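Local structure of ASCH domain (Vibrio cholerae TMA 21, 3S9X) at residues Ala44-Cys47 with Ala48-Leu52; Asn104-Ser107 with Glu108-Ala112. The protein is of unknown function but carries an ASCH domain of the PUA clan, whose relation to RNA-binding PUA domains suggests a possible role in nucleic-acid binding. One frame throughout, in Å; residues are numbered along the deposited sequence.

Overall arrangement
Both contacts are local and belong to the same ASCH domain: one lies within a helix, the other caps the start of one. Interaction 1 holds the last turns of helix 41-52, which lies against the mixed sheet; interaction 2 starts helix 108-114, just after the long strand 89-102. Their centres are 20 Å apart and their nearest atoms about 8 Å, so they do not touch. What joins them is the sheet: I51 reaches C91 and I93 of strand 89-102 and F154 and V156 of strand 148-158, while F110 meets the latter strand at L151 and H153. The centre of interaction 1 lies about 11 Å, and that of interaction 2 about 16 Å, from the centre of the chain.

Interaction 1: Ala44-Cys47 with Ala48-Leu52; sequences ANVC and ADLIL
The carbonyl oxygen of V46 takes the amide hydrogen of L50, with L50 N 2.8 Å from V46 O. One residue on, I51 N reaches C47 O at the same 2.8 Å, and the bonds from A48 N to A44 O and from D49 N to N45 O complete an unbroken i to i+4 series of alpha-helical bonds.

The side chains sort themselves round this backbone. V46 and L50, one turn apart, run alongside each other off the same face of the helix, and V46 CG1 meets L50 CD1 at 3.9 Å. The valine brings that methyl there because CG1 is anti to its backbone N (chi1 159°). L50 also lays its branch carbon against the backbone, CG being 3.4 Å from V46 O. I51 sets its own gamma carbon CG1 3.2 Å from C47 O, so aliphatic carbon flanks a carbonyl already engaged by an amide. A48, with a lone methyl, suits a buried position where the helix comes close to its neighbours.

The polar side chains find their partners beyond this contact: N45 OD1 accepts from W85 N, and D49 OD2 forms a salt bridge with R53, just beyond the helix. On the buried face A48 touches I90 of strand 89-102 and V82 of strand 79-83, while branched I51 spreads over V82, C91, I93, F154 and V156, seating helix 41-52 on three strands of the sheet.

Interaction 2: Asn104-Ser107 with Glu108-Ala112; sequences NQVS and EDFAA
S107 meets F110 through a classic N-cap, the serine standing just before helix 108-114. From its CB, which sits beside the peptide leading into E108, the side chain leads to OG, folded back toward the first turn by a chi1 of 71°. That rotation sets the hydroxyl oxygen over the start of the helix, where it accepts from F110 N at 3.0 Å with an N-H...O angle of 158°. OG also rests 3.5 Å from F110 CB. Serine suits the place because its short side chain can reach the first turn and supply an acceptor to an amide that has no earlier helical carbonyl to use.

The backbone of the same residue begins the regular pattern: A111 N donates to S107 O over 3.1 Å. E108 and D109 follow the cap with their carboxylates exposed, and acidic groups at this end would probably interact well with the helix dipole.

On the inner side V106 and F110 bury their apolar groups. V106 packs on L121 and W124 of helix 121-139, and F110 reaches L151 and H153 of strand 148-158, its ring plane at about 75° to the imidazole. Between the two, V106 CG1 approaches the phenyl ring obliquely and comes to 3.9 Å from F110 CD2.

Interaction 1: Ala44-Cys47 with Ala48-Leu52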
loop_
_atom_site.group_PDB
_atom_site.type_symbol
_atom_site.label_atom_id
_atom_site.label_comp_id
_atom_site.label_asym_id
_atom_site.label_seq_id
_atom_site.Cartn_x
_atom_site.Cartn_y
_atom_site.Cartn_z
ATOM N N ALA A 44 3.489 6.852 8.921
ATOM C CA ALA A 44 3.926 6.927 7.513
ATOM C C ALA A 44 5.421 6.653 7.417
ATOM O O ALA A 44 5.901 5.933 6.580
ATOM C CB ALA A 44 3.597 8.250 6.895
ATOM N N ASN A 45 6.170 7.255 8.352
ATOM C CA ASN A 45 7.621 7.170 8.261
ATOM C C ASN A 45 8.100 5.815 8.703
ATOM O O ASN A 45 9.056 5.246 8.112
ATOM C CB ASN A 45 8.283 8.325 9.005
ATOM C CG ASN A 45 7.991 9.692 8.342
ATOM O OD1 ASN A 45 7.480 9.704 7.239
ATOM N ND2 ASN A 45 8.264 10.805 9.021
ATOM N N VAL A 46 7.538 5.315 9.800
ATOM C CA VAL A 46 7.847 3.937 10.258
ATOM C C VAL A 46 7.508 2.924 9.166
ATOM O O VAL A 46 8.318 2.037 8.835
ATOM C CB VAL A 46 7.142 3.621 11.628
ATOM C CG1 VAL A 46 7.030 2.082 11.841
ATOM C CG2 VAL A 46 7.855 4.318 12.766
ATOM N N CYS A 47 6.343 3.053 8.553
ATOM C CA CYS A 47 5.978 2.082 7.499
ATOM C C CYS A 47 6.863 2.193 6.251
ATOM O O CYS A 47 7.196 1.161 5.687
ATOM C CB CYS A 47 4.532 2.214 7.083
ATOM S SG CYS A 47 3.398 1.383 8.240
ATOM N N ALA A 48 7.248 3.405 5.851
ATOM C CA ALA A 48 8.146 3.477 4.693
ATOM C C ALA A 48 9.419 2.687 5.002
ATOM O O ALA A 48 9.967 2.001 4.146
ATOM C CB ALA A 48 8.447 4.898 4.360
ATOM N N ASP A 49 9.945 2.830 6.232
ATOM C CA ASP A 49 11.154 2.150 6.609
ATOM C C ASP A 49 10.966 0.643 6.764
ATOM O O ASP A 49 11.851 -0.121 6.390
ATOM C CB ASP A 49 11.709 2.739 7.941
ATOM C CG ASP A 49 13.116 2.365 8.160
ATOM O OD1 ASP A 49 13.969 2.754 7.362
ATOM O OD2 ASP A 49 13.352 1.661 9.144
ATOM N N LEU A 50 9.843 0.203 7.303
ATOM C CA LEU A 50 9.537 -1.220 7.363
ATOM C C LEU A 50 9.482 -1.790 5.984
ATOM O O LEU A 50 9.930 -2.928 5.733
ATOM C CB LEU A 50 8.189 -1.453 8.071
ATOM C CG LEU A 50 8.135 -1.277 9.562
ATOM C CD1 LEU A 50 6.680 -1.301 9.994
ATOM C CD2 LEU A 50 8.987 -2.327 10.336
ATOM N N ILE A 51 8.867 -1.047 5.036
ATOM C CA ILE A 51 8.773 -1.571 3.662
ATOM C C ILE A 51 10.180 -1.665 3.050
ATOM O O ILE A 51 10.576 -2.680 2.495
ATOM C CB ILE A 51 7.877 -0.714 2.761
ATOM C CG1 ILE A 51 6.420 -0.776 3.283
ATOM C CG2 ILE A 51 7.963 -1.075 1.298
ATOM C CD1 ILE A 51 5.438 0.213 2.707
ATOM N N LEU A 52 10.953 -0.594 3.191
ATOM C CA LEU A 52 12.346 -0.520 2.731
ATOM C C LEU A 52 13.107 -1.775 3.114
ATOM O O LEU A 52 13.856 -2.364 2.333
ATOM C CB LEU A 52 13.032 0.766 3.213
ATOM C CG LEU A 52 14.534 0.931 2.952
ATOM C CD1 LEU A 52 14.781 1.101 1.428
ATOM C CD2 LEU A 52 15.056 2.131 3.737
#

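Interaction 2: Asn104-Ser107 with Glu108-Ala112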
loop_
_atom_site.group_PDB
_atom_site.type_symbol
_atom_site.label_atom_id
_atom_site.label_comp_id
_atom_site.label_asym_id
_atom_site.label_seq_id
_atom_site.Cartn_x
_atom_site.Cartn_y
_atom_site.Cartn_z
ATOM N N ASN A 104 -12.855 -9.824 9.820
ATOM C CA ASN A 104 -12.835 -10.750 10.930
ATOM C C ASN A 104 -12.185 -12.107 10.624
ATOM O O ASN A 104 -12.139 -12.941 11.490
ATOM C CB ASN A 104 -14.228 -10.947 11.509
ATOM C CG ASN A 104 -15.279 -11.355 10.535
ATOM O OD1 ASN A 104 -14.998 -11.843 9.488
ATOM N ND2 ASN A 104 -16.582 -11.181 10.964
ATOM N N GLN A 105 -11.748 -12.290 9.380
ATOM C CA GLN A 105 -11.085 -13.489 8.958
ATOM C C GLN A 105 -9.606 -13.270 8.670
ATOM O O GLN A 105 -8.913 -14.218 8.287
ATOM C CB GLN A 105 -11.752 -14.102 7.725
ATOM C CG GLN A 105 -13.189 -14.478 8.034
ATOM C CD GLN A 105 -13.306 -15.571 9.036
ATOM O OE1 GLN A 105 -12.748 -16.664 8.803
ATOM N NE2 GLN A 105 -13.960 -15.312 10.162
ATOM N N VAL A 106 -9.090 -12.069 8.876
ATOM C CA VAL A 106 -7.668 -11.822 8.706
ATOM C C VAL A 106 -6.847 -12.719 9.571
ATOM O O VAL A 106 -7.131 -12.877 10.749
ATOM C CB VAL A 106 -7.359 -10.334 8.922
ATOM C CG1 VAL A 106 -5.808 -10.102 9.005
ATOM C CG2 VAL A 106 -7.972 -9.484 7.774
ATOM N N SER A 107 -5.863 -13.349 8.995
ATOM C CA SER A 107 -5.004 -14.316 9.654
ATOM C C SER A 107 -3.837 -13.739 10.390
ATOM O O SER A 107 -3.386 -12.600 10.095
ATOM C CB SER A 107 -4.482 -15.315 8.593
ATOM O OG SER A 107 -3.545 -14.684 7.737
ATOM N N GLU A 108 -3.260 -14.524 11.283
ATOM C CA GLU A 108 -2.014 -14.142 11.938
ATOM C C GLU A 108 -0.916 -13.947 10.908
ATOM O O GLU A 108 -0.109 -13.044 11.025
ATOM C CB GLU A 108 -1.649 -15.213 12.977
ATOM C CG GLU A 108 -2.571 -15.261 14.213
ATOM C CD GLU A 108 -1.970 -16.107 15.278
ATOM O OE1 GLU A 108 -1.629 -17.228 14.918
ATOM O OE2 GLU A 108 -1.729 -15.600 16.392
ATOM N N ASP A 109 -0.855 -14.821 9.907
ATOM C CA ASP A 109 0.185 -14.697 8.924
ATOM C C ASP A 109 0.064 -13.383 8.122
ATOM O O ASP A 109 1.046 -12.760 7.773
ATOM C CB ASP A 109 0.180 -15.873 7.937
ATOM C CG ASP A 109 0.755 -17.156 8.547
ATOM O OD1 ASP A 109 1.309 -17.134 9.701
ATOM O OD2 ASP A 109 0.599 -18.200 7.905
ATOM N N PHE A 110 -1.155 -12.946 7.779
ATOM C CA PHE A 110 -1.305 -11.696 7.066
ATOM C C PHE A 110 -0.875 -10.502 7.920
ATOM O O PHE A 110 -0.180 -9.614 7.495
ATOM C CB PHE A 110 -2.735 -11.518 6.535
ATOM C CG PHE A 110 -2.842 -10.304 5.673
ATOM C CD1 PHE A 110 -2.414 -10.364 4.319
ATOM C CD2 PHE A 110 -3.336 -9.109 6.147
ATOM C CE1 PHE A 110 -2.439 -9.252 3.566
ATOM C CE2 PHE A 110 -3.314 -8.003 5.366
ATOM C CZ PHE A 110 -2.910 -8.074 4.046
ATOM N N ALA A 111 -1.289 -10.502 9.193
ATOM C CA ALA A 111 -0.899 -9.471 10.128
ATOM C C ALA A 111 0.644 -9.427 10.189
ATOM O O ALA A 111 1.230 -8.342 10.185
ATOM C CB ALA A 111 -1.461 -9.718 11.482
ATOM N N ALA A 112 1.285 -10.598 10.241
ATOM C CA ALA A 112 2.768 -10.605 10.292
ATOM C C ALA A 112 3.399 -10.035 9.017
ATOM O O ALA A 112 4.367 -9.328 9.057
ATOM C CB ALA A 112 3.302 -12.050 10.627
#